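Local coordinates for secreted protein (Streptomyces lividans TK24, PDB 5LXZ), which probably oxidises its substrate at a mononuclear copper-radical site, as in the galactose oxidase-like AA5 family, at residues N347-A352 / K382-D387; R406-S411 / T547-V552; S417-G422 / L472-S477. The protein carries 1 engineered substitution. All blocks are in the same frame, centred on the assembly; numbering follows the deposited sequence.

Contact 1: residues N347-A352 / K382-D387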
loop_
_atom_site.group_PDB
_atom_site.type_symbol
_atom_site.label_atom_id
_atom_site.label_comp_id
_atom_site.label_asym_id
_atom_site.label_seq_id
_atom_site.Cartn_x
_atom_site.Cartn_y
_atom_site.Cartn_z
ATOM N N ASN A 347 -13.327 -5.385 11.581
ATOM C CA ASN A 347 -12.348 -5.061 12.575
ATOM C C ASN A 347 -10.934 -5.556 12.271
ATOM O O ASN A 347 -10.037 -5.420 13.100
ATOM C CB ASN A 347 -12.824 -5.592 13.938
ATOM C CG ASN A 347 -12.996 -7.110 13.967
ATOM O OD1 ASN A 347 -13.236 -7.763 12.967
ATOM N ND2 ASN A 347 -12.852 -7.668 15.168
ATOM N N MET A 348 -10.751 -6.143 11.076
ATOM C CA MET A 348 -9.467 -6.739 10.633
ATOM C C MET A 348 -9.186 -6.300 9.221
ATOM O O MET A 348 -8.959 -7.146 8.350
ATOM C CB MET A 348 -9.476 -8.252 10.730
ATOM C CG MET A 348 -9.864 -8.717 12.109
ATOM S SD MET A 348 -9.696 -10.526 12.192
ATOM C CE MET A 348 -10.949 -10.957 13.379
ATOM N N LEU A 349 -9.224 -4.979 8.994
ATOM C CA LEU A 349 -8.932 -4.439 7.671
ATOM C C LEU A 349 -7.554 -3.815 7.575
ATOM O O LEU A 349 -7.052 -3.635 6.448
ATOM C CB LEU A 349 -9.989 -3.404 7.319
ATOM C CG LEU A 349 -11.361 -4.003 7.008
ATOM C CD1 LEU A 349 -12.411 -2.883 6.887
ATOM C CD2 LEU A 349 -11.275 -4.791 5.709
ATOM N N GLU A 350 -6.891 -3.524 8.686
ATOM C CA GLU A 350 -5.514 -3.067 8.601
ATOM C C GLU A 350 -4.635 -4.170 8.072
ATOM O O GLU A 350 -4.724 -5.321 8.513
ATOM C CB GLU A 350 -4.998 -2.633 9.977
ATOM C CG GLU A 350 -5.640 -1.316 10.443
ATOM C CD GLU A 350 -4.976 -0.663 11.654
ATOM O OE1 GLU A 350 -3.860 -1.088 12.062
ATOM O OE2 GLU A 350 -5.579 0.310 12.185
ATOM N N THR A 351 -3.759 -3.857 7.118
ATOM C CA THR A 351 -2.808 -4.827 6.552
ATOM C C THR A 351 -3.473 -5.886 5.655
ATOM O O THR A 351 -2.842 -6.887 5.321
ATOM C CB THR A 351 -1.838 -5.432 7.603
ATOM O OG1 THR A 351 -2.456 -6.506 8.355
ATOM C CG2 THR A 351 -1.325 -4.377 8.527
ATOM N N ALA A 352 -4.725 -5.684 5.262
ATOM C CA ALA A 352 -5.376 -6.487 4.258
ATOM C C ALA A 352 -4.933 -6.063 2.863
ATOM O O ALA A 352 -4.547 -4.902 2.667
ATOM C CB ALA A 352 -6.866 -6.325 4.373
ATOM N N LYS A 382 -10.434 -14.421 5.919
ATOM C CA LYS A 382 -11.464 -14.233 4.928
ATOM C C LYS A 382 -11.030 -13.453 3.712
ATOM O O LYS A 382 -10.146 -12.558 3.781
ATOM C CB LYS A 382 -12.705 -13.591 5.544
ATOM C CG LYS A 382 -13.343 -14.576 6.525
ATOM C CD LYS A 382 -14.643 -14.087 7.114
ATOM C CE LYS A 382 -15.355 -15.271 7.801
ATOM N NZ LYS A 382 -16.777 -14.934 7.990
ATOM N N THR A 383 -11.704 -13.773 2.621
ATOM C CA THR A 383 -11.826 -12.878 1.494
ATOM C C THR A 383 -13.211 -12.316 1.455
ATOM O O THR A 383 -14.188 -12.986 1.818
ATOM C CB THR A 383 -11.461 -13.497 0.129
ATOM O OG1 THR A 383 -12.377 -14.513 -0.211
ATOM C CG2 THR A 383 -10.063 -14.032 0.168
ATOM N N ARG A 384 -13.323 -11.068 1.015
ATOM C CA ARG A 384 -14.620 -10.390 0.942
ATOM C C ARG A 384 -14.693 -9.743 -0.423
ATOM O O ARG A 384 -13.772 -9.024 -0.778
ATOM C CB ARG A 384 -14.802 -9.394 2.067
ATOM C CG ARG A 384 -14.516 -9.931 3.470
ATOM C CD ARG A 384 -13.031 -10.011 3.808
ATOM N NE ARG A 384 -12.707 -9.438 5.109
ATOM C CZ ARG A 384 -11.470 -9.217 5.506
ATOM N NH1 ARG A 384 -10.453 -9.643 4.774
ATOM N NH2 ARG A 384 -11.225 -8.548 6.634
ATOM N N ILE A 385 -15.783 -9.940 -1.148
ATOM C CA ILE A 385 -15.881 -9.507 -2.526
ATOM C C ILE A 385 -17.067 -8.584 -2.665
ATOM O O ILE A 385 -18.168 -8.947 -2.221
ATOM C CB ILE A 385 -16.051 -10.695 -3.458
ATOM C CG1 ILE A 385 -14.866 -11.647 -3.331
ATOM C CG2 ILE A 385 -16.208 -10.195 -4.874
ATOM C CD1 ILE A 385 -15.004 -12.963 -4.063
ATOM N N ALA A 386 -16.847 -7.393 -3.235
ATOM C CA ALA A 386 -17.914 -6.451 -3.511
ATOM C C ALA A 386 -18.037 -6.275 -4.996
ATOM O O ALA A 386 -17.050 -6.016 -5.664
ATOM C CB ALA A 386 -17.679 -5.122 -2.857
ATOM N N ASP A 387 -19.253 -6.375 -5.511
ATOM C CA ASP A 387 -19.579 -6.143 -6.914
ATOM C C ASP A 387 -20.171 -4.749 -7.086
ATOM O O ASP A 387 -21.350 -4.510 -6.723
ATOM C CB ASP A 387 -20.571 -7.195 -7.412
ATOM C CG ASP A 387 -20.904 -7.038 -8.896
ATOM O OD1 ASP A 387 -20.682 -5.989 -9.480
ATOM O OD2 ASP A 387 -21.409 -8.066 -9.428
#
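R384 reaches from strand 383-387 to the backbone of the 347-352 loop, and its one hydrogen bond across the contact runs from NH2 to M348 O (3.2 Å, with an N-H...O angle of 144°). The acceptor lies at the edge of the guanidinium, close to its plane, whereas the donor sits above the plane of the M348 carbonyl and so does not follow a lone pair. CG lies beside the backbone N, and bends at chi2 (79°) and chi3 (132°) then turn the end group toward the loop. The same buried guanidinium also donates to further carbonyls: NH1 to G369 O, NE to S344 O, and NH2 a second time to D345 O. Four bonds to backbone carbonyls grip the guanidinium and would limit its rotation.

Strand 383-387 is the third strand of a four-stranded antiparallel blade of the beta propeller, and the loop leads into strand 353-356, the first strand of that blade. The arginine thus ties the entry of a blade to its own interior.

Van der Waals contact is slight: the L349 methyl CD2 lies obliquely 3.9 Å from R384 NH2, and both side chains rest on V367 of the intervening strand 364-368, with F395 also touching R384.

Within the loop, L349 to A352 form a type II beta turn, closed by a weak bond from A352 N to L349 O (3.3 Å).

Contact 2: residues R406-S411 / T547-V552. With CU (copper (II) ion), chain B.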
loop_
_atom_site.group_PDB
_atom_site.type_symbol
_atom_site.label_atom_id
_atom_site.label_comp_id
_atom_site.label_asym_id
_atom_site.label_seq_id
_atom_site.Cartn_x
_atom_site.Cartn_y
_atom_site.Cartn_z
ATOM N N ARG A 406 -2.308 -11.529 8.060
ATOM C CA ARG A 406 -1.917 -10.152 7.770
ATOM C C ARG A 406 -0.969 -10.116 6.575
ATOM O O ARG A 406 -0.174 -11.025 6.361
ATOM C CB ARG A 406 -1.165 -9.522 8.936
ATOM C CG ARG A 406 -1.959 -9.233 10.184
ATOM C CD ARG A 406 -1.037 -8.669 11.201
ATOM N NE ARG A 406 -1.705 -8.174 12.388
ATOM C CZ ARG A 406 -2.227 -6.949 12.530
ATOM N NH1 ARG A 406 -2.283 -6.088 11.502
ATOM N NH2 ARG A 406 -2.720 -6.565 13.687
ATOM N N TYR A 407 -0.976 -8.997 5.840
ATOM C CA TYR A 407 0.028 -8.732 4.815
ATOM C C TYR A 407 0.044 -9.681 3.602
ATOM O O TYR A 407 1.090 -9.832 3.000
ATOM C CB TYR A 407 1.467 -8.656 5.360
ATOM C CG TYR A 407 1.626 -8.071 6.724
ATOM C CD1 TYR A 407 1.568 -6.691 6.953
ATOM C CD2 TYR A 407 1.920 -8.888 7.787
ATOM C CE1 TYR A 407 1.738 -6.163 8.225
ATOM C CE2 TYR A 407 2.077 -8.342 9.049
ATOM C CZ TYR A 407 2.035 -6.981 9.248
ATOM O OH TYR A 407 2.224 -6.473 10.541
ATOM N N PRO A 408 -1.061 -10.341 3.240
ATOM C CA PRO A 408 -0.925 -11.236 2.078
ATOM C C PRO A 408 -0.556 -10.451 0.847
ATOM O O PRO A 408 -1.073 -9.321 0.618
ATOM C CB PRO A 408 -2.336 -11.823 1.907
ATOM C CG PRO A 408 -3.216 -10.750 2.474
ATOM C CD PRO A 408 -2.458 -10.153 3.637
ATOM N N GLN A 409 0.376 -11.011 0.070
ATOM C CA GLN A 409 0.668 -10.477 -1.273
ATOM C C GLN A 409 -0.419 -10.941 -2.223
ATOM O O GLN A 409 -0.955 -12.044 -2.072
ATOM C CB GLN A 409 2.028 -10.949 -1.747
ATOM C CG GLN A 409 3.211 -10.409 -0.953
ATOM C CD GLN A 409 3.675 -11.315 0.186
ATOM O OE1 GLN A 409 4.212 -12.400 -0.063
ATOM N NE2 GLN A 409 3.482 -10.897 1.423
ATOM N N ALA A 410 -0.790 -10.121 -3.212
ATOM C CA ALA A 410 -1.838 -10.437 -4.141
ATOM C C ALA A 410 -1.597 -9.793 -5.470
ATOM O O ALA A 410 -1.538 -8.558 -5.548
ATOM C CB ALA A 410 -3.203 -10.109 -3.595
ATOM N N SER A 411 -1.372 -10.602 -6.500
ATOM C CA SER A 411 -1.026 -10.107 -7.829
ATOM C C SER A 411 -1.930 -10.748 -8.864
ATOM O O SER A 411 -2.089 -11.970 -8.874
ATOM C CB SER A 411 0.429 -10.452 -8.159
ATOM O OG SER A 411 1.348 -9.489 -7.597
ATOM N N THR A 547 3.322 -1.478 -2.279
ATOM C CA THR A 547 3.929 -1.229 -0.976
ATOM C C THR A 547 2.873 -1.370 0.099
ATOM O O THR A 547 1.714 -1.123 -0.145
ATOM C CB THR A 547 4.544 0.193 -0.848
ATOM O OG1 THR A 547 5.405 0.255 0.291
ATOM C CG2 THR A 547 3.488 1.335 -0.717
ATOM N N HIS A 548 3.288 -1.831 1.271
ATOM C CA HIS A 548 2.422 -1.927 2.421
ATOM C C HIS A 548 1.081 -2.533 2.085
ATOM O O HIS A 548 0.048 -2.041 2.506
ATOM C CB HIS A 548 2.239 -0.549 3.100
ATOM C CG HIS A 548 3.478 0.025 3.704
ATOM N ND1 HIS A 548 4.519 0.520 2.971
ATOM C CD2 HIS A 548 3.798 0.269 5.004
ATOM C CE1 HIS A 548 5.407 1.066 3.761
ATOM N NE2 HIS A 548 5.001 0.891 5.005
ATOM N N VAL A 549 1.088 -3.676 1.392
ATOM C CA VAL A 549 -0.106 -4.437 1.135
ATOM C C VAL A 549 -1.115 -3.682 0.261
ATOM O O VAL A 549 -2.315 -3.972 0.299
ATOM C CB VAL A 549 -0.806 -4.954 2.435
ATOM C CG1 VAL A 549 -1.489 -6.278 2.149
ATOM C CG2 VAL A 549 0.165 -5.143 3.592
ATOM N N THR A 550 -0.608 -2.731 -0.526
ATOM C CA THR A 550 -1.440 -1.772 -1.237
ATOM C C THR A 550 -0.910 -1.648 -2.658
ATOM O O THR A 550 0.273 -1.347 -2.844
ATOM C CB THR A 550 -1.388 -0.396 -0.529
ATOM O OG1 THR A 550 -1.722 -0.581 0.850
ATOM C CG2 THR A 550 -2.398 0.611 -1.129
ATOM N N ASP A 551 -1.790 -1.778 -3.631
ATOM C CA ASP A 551 -1.443 -1.600 -5.037
ATOM C C ASP A 551 -2.671 -1.117 -5.760
ATOM O O ASP A 551 -3.541 -1.882 -6.114
ATOM C CB ASP A 551 -0.948 -2.932 -5.570
ATOM C CG ASP A 551 -0.521 -2.908 -7.000
ATOM O OD1 ASP A 551 -0.685 -1.901 -7.727
ATOM O OD2 ASP A 551 0.025 -3.993 -7.381
ATOM N N VAL A 552 -2.757 0.190 -5.962
ATOM C CA VAL A 552 -3.918 0.732 -6.637
ATOM C C VAL A 552 -3.710 0.794 -8.118
ATOM O O VAL A 552 -4.612 1.225 -8.832
ATOM C CB VAL A 552 -4.334 2.103 -6.045
ATOM C CG1 VAL A 552 -4.644 1.940 -4.557
ATOM C CG2 VAL A 552 -3.317 3.176 -6.320
HETATM CU CU CU B . 6.115 0.981 6.750
HETATM O O HOH W 1 7.141 1.837 8.478
#
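V549 follows the copper ligand H548 as the second of the two central residues of the T547-T550 turn, and its CB points toward segment 406-411. Beyond CB the two methyls part. CG1 presses against P408 O (3.4 Å), with the P408 ring carbon CD at 4.3 Å; the carbonyl oxygens of T351 and A352 also pack on it. Chi1 (-148°), off the staggered positions, sets CG2 roughly anti to the carbonyl carbon, where it meets Y407 CA at 3.8 Å and then Y407 CD1 at 4.0 Å, at the ring edge near its plane.

In this type I' turn two backbone bonds link T547 and T550, the one from T550 N to T547 O weak. H548 ND1 donates to T547 OG1 (2.8 Å, 158°), nearly in the imidazole plane, which orients NE2 toward the copper at 2.1 Å; H461, Y248 and a water also bind it, and Y460 belongs to the same site. As in galactose oxidase, the C-terminal Early set domain thereby delivers a histidine to a copper site formed with the propeller.

An alanine at V549 would remove both methyls and would probably open a gap beside the Y407 ring edge and P408, freeing the turn to shift.

With no hydrogen bond between the two segments, shape seats the turn against the Kelch segment, while directional bonds within the turn aim the histidine.

Contact 3: residues S417-G422 / L472-S477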
loop_
_atom_site.group_PDB
_atom_site.type_symbol
_atom_site.label_atom_id
_atom_site.label_comp_id
_atom_site.label_asym_id
_atom_site.label_seq_id
_atom_site.Cartn_x
_atom_site.Cartn_y
_atom_site.Cartn_z
ATOM N N SER A 417 -6.382 -15.518 -13.118
ATOM C CA SER A 417 -6.138 -15.902 -11.740
ATOM C C SER A 417 -5.484 -14.774 -10.944
ATOM O O SER A 417 -4.951 -13.827 -11.511
ATOM C CB SER A 417 -5.330 -17.199 -11.667
ATOM O OG SER A 417 -3.995 -17.053 -12.026
ATOM N N VAL A 418 -5.610 -14.862 -9.634
ATOM C CA VAL A 418 -4.945 -13.962 -8.715
ATOM C C VAL A 418 -4.077 -14.793 -7.784
ATOM O O VAL A 418 -4.566 -15.661 -7.085
ATOM C CB VAL A 418 -5.928 -13.119 -7.901
ATOM C CG1 VAL A 418 -5.167 -12.145 -6.984
ATOM C CG2 VAL A 418 -6.845 -12.337 -8.832
ATOM N N LEU A 419 -2.802 -14.532 -7.754
ATOM C CA LEU A 419 -1.875 -15.179 -6.844
ATOM C C LEU A 419 -1.916 -14.524 -5.492
ATOM O O LEU A 419 -1.597 -13.327 -5.402
ATOM C CB LEU A 419 -0.458 -15.169 -7.402
ATOM C CG LEU A 419 0.647 -15.790 -6.572
ATOM C CD1 LEU A 419 0.434 -17.271 -6.351
ATOM C CD2 LEU A 419 2.011 -15.497 -7.198
ATOM N N VAL A 420 -2.283 -15.263 -4.451
ATOM C CA VAL A 420 -2.387 -14.779 -3.089
ATOM C C VAL A 420 -1.396 -15.572 -2.274
ATOM O O VAL A 420 -1.503 -16.815 -2.191
ATOM C CB VAL A 420 -3.817 -14.948 -2.556
ATOM C CG1 VAL A 420 -3.899 -14.505 -1.117
ATOM C CG2 VAL A 420 -4.796 -14.192 -3.429
ATOM N N SER A 421 -0.392 -14.911 -1.731
ATOM C CA SER A 421 0.758 -15.601 -1.141
ATOM C C SER A 421 1.284 -14.906 0.089
ATOM O O SER A 421 1.248 -13.687 0.204
ATOM C CB SER A 421 1.868 -15.726 -2.218
ATOM O OG SER A 421 2.953 -16.525 -1.788
ATOM N N GLY A 422 1.878 -15.696 0.965
ATOM C CA GLY A 422 2.598 -15.156 2.078
ATOM C C GLY A 422 1.717 -14.505 3.105
ATOM O O GLY A 422 0.536 -14.864 3.263
ATOM N N LEU A 472 6.555 -13.794 -11.483
ATOM C CA LEU A 472 6.306 -12.759 -10.465
ATOM C C LEU A 472 7.471 -12.635 -9.527
ATOM O O LEU A 472 8.070 -13.632 -9.107
ATOM C CB LEU A 472 5.054 -13.071 -9.699
ATOM C CG LEU A 472 3.810 -13.046 -10.577
ATOM C CD1 LEU A 472 3.353 -14.473 -10.928
ATOM C CD2 LEU A 472 2.674 -12.279 -9.936
ATOM N N MET A 473 7.779 -11.396 -9.151
ATOM C CA MET A 473 8.842 -11.124 -8.199
ATOM C C MET A 473 8.216 -10.769 -6.865
ATOM O O MET A 473 7.252 -9.996 -6.810
ATOM C CB MET A 473 9.729 -9.991 -8.686
ATOM C CG MET A 473 10.917 -9.714 -7.812
ATOM S SD MET A 473 10.621 -8.585 -6.451
ATOM C CE MET A 473 10.568 -7.044 -7.364
ATOM N N PHE A 474 8.788 -11.320 -5.801
ATOM C CA PHE A 474 8.379 -11.070 -4.436
ATOM C C PHE A 474 9.539 -10.477 -3.674
ATOM O O PHE A 474 10.695 -10.872 -3.834
ATOM C CB PHE A 474 7.935 -12.377 -3.782
ATOM C CG PHE A 474 6.553 -12.801 -4.181
ATOM C CD1 PHE A 474 6.304 -13.314 -5.471
ATOM C CD2 PHE A 474 5.480 -12.720 -3.290
ATOM C CE1 PHE A 474 5.016 -13.704 -5.868
ATOM C CE2 PHE A 474 4.220 -13.134 -3.686
ATOM C CZ PHE A 474 3.967 -13.591 -4.967
ATOM N N PHE A 475 9.255 -9.472 -2.831
ATOM C CA PHE A 475 10.304 -8.763 -2.114
ATOM C C PHE A 475 9.900 -8.438 -0.699
ATOM O O PHE A 475 8.725 -8.467 -0.340
ATOM C CB PHE A 475 10.649 -7.444 -2.833
ATOM C CG PHE A 475 9.515 -6.468 -2.851
ATOM C CD1 PHE A 475 9.348 -5.548 -1.806
ATOM C CD2 PHE A 475 8.604 -6.444 -3.894
ATOM C CE1 PHE A 475 8.296 -4.639 -1.801
ATOM C CE2 PHE A 475 7.549 -5.533 -3.883
ATOM C CZ PHE A 475 7.405 -4.641 -2.831
ATOM N N GLY A 476 10.885 -8.057 0.100
ATOM C CA GLY A 476 10.674 -7.486 1.393
ATOM C C GLY A 476 10.492 -8.468 2.508
ATOM O O GLY A 476 10.792 -9.653 2.342
ATOM N N SER A 477 10.051 -7.921 3.643
ATOM C CA SER A 477 9.601 -8.555 4.890
ATOM C C SER A 477 10.405 -8.092 6.062
ATOM O O SER A 477 11.635 -8.286 6.118
ATOM C CB SER A 477 9.611 -10.079 4.875
ATOM O OG SER A 477 8.817 -10.492 5.978
#
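F474 pushes the far corner of its ring into L419, with CZ 3.5 Å from L419 CD2 and CE1 only slightly further away. The methyl lies near the plane of the ring, so it meets the edge and not a face. With CG of L419 anti to the backbone N (chi1 179°) and CD2 continuing the extended chain, the methyl reaches the facing strand. The same methyl also touches L472 CD1 at 4.1 Å, so L419 lodges between two side chains of that strand.

Next to L419 on the same end of the ring, S421 CB comes obliquely to F474 CE2 at 3.8 Å. L419 and S421 alternate with V420, whose CB points away, just as L472 and F474 alternate with M473; each strand therefore offers one face to the other.

The two strands run in nearly the same direction, 25° apart, with axes 11.1 Å from each other. They belong to adjacent blades: 418-421 is the second strand of the blade that begins with 409-412, and 472-476 lies second from the inner edge of the next, where strand 14-18 from the N-terminus supplies the outermost strand and closes the propeller ring. From that strand W15 stacks edge-to-face with F474, while Y499 of strand 496-500 touches L419.

All four contacting residues are buried, and no hydrogen bond joins the two segments. The blades are held here by a mainly apolar seam, whose strength depends on the fit of methyls and ring edge and not on any directional bond.

Contact 1 closes before contact 2 opens along the chain; contact 3 is nested in the long section between the two segments of contact 2. Contacts 2 and 3, centred about 8 Å apart, share a blade, strands 409-412 and 418-421 being neighbours joined by bonds such as Q409 N to S421 O (2.8 Å). Contact 1 belongs to the preceding blade, its centre about 12 Å from that of contact 2, and the two meet where T351 O lies 2.9 Å from Y407 N. Contacts 1 and 3, about 17 Å apart between centres, do not touch. Contacts 1 and 2 meet beside the turn that brings H548 to the copper, and contact 3 joins the middle blade to the next.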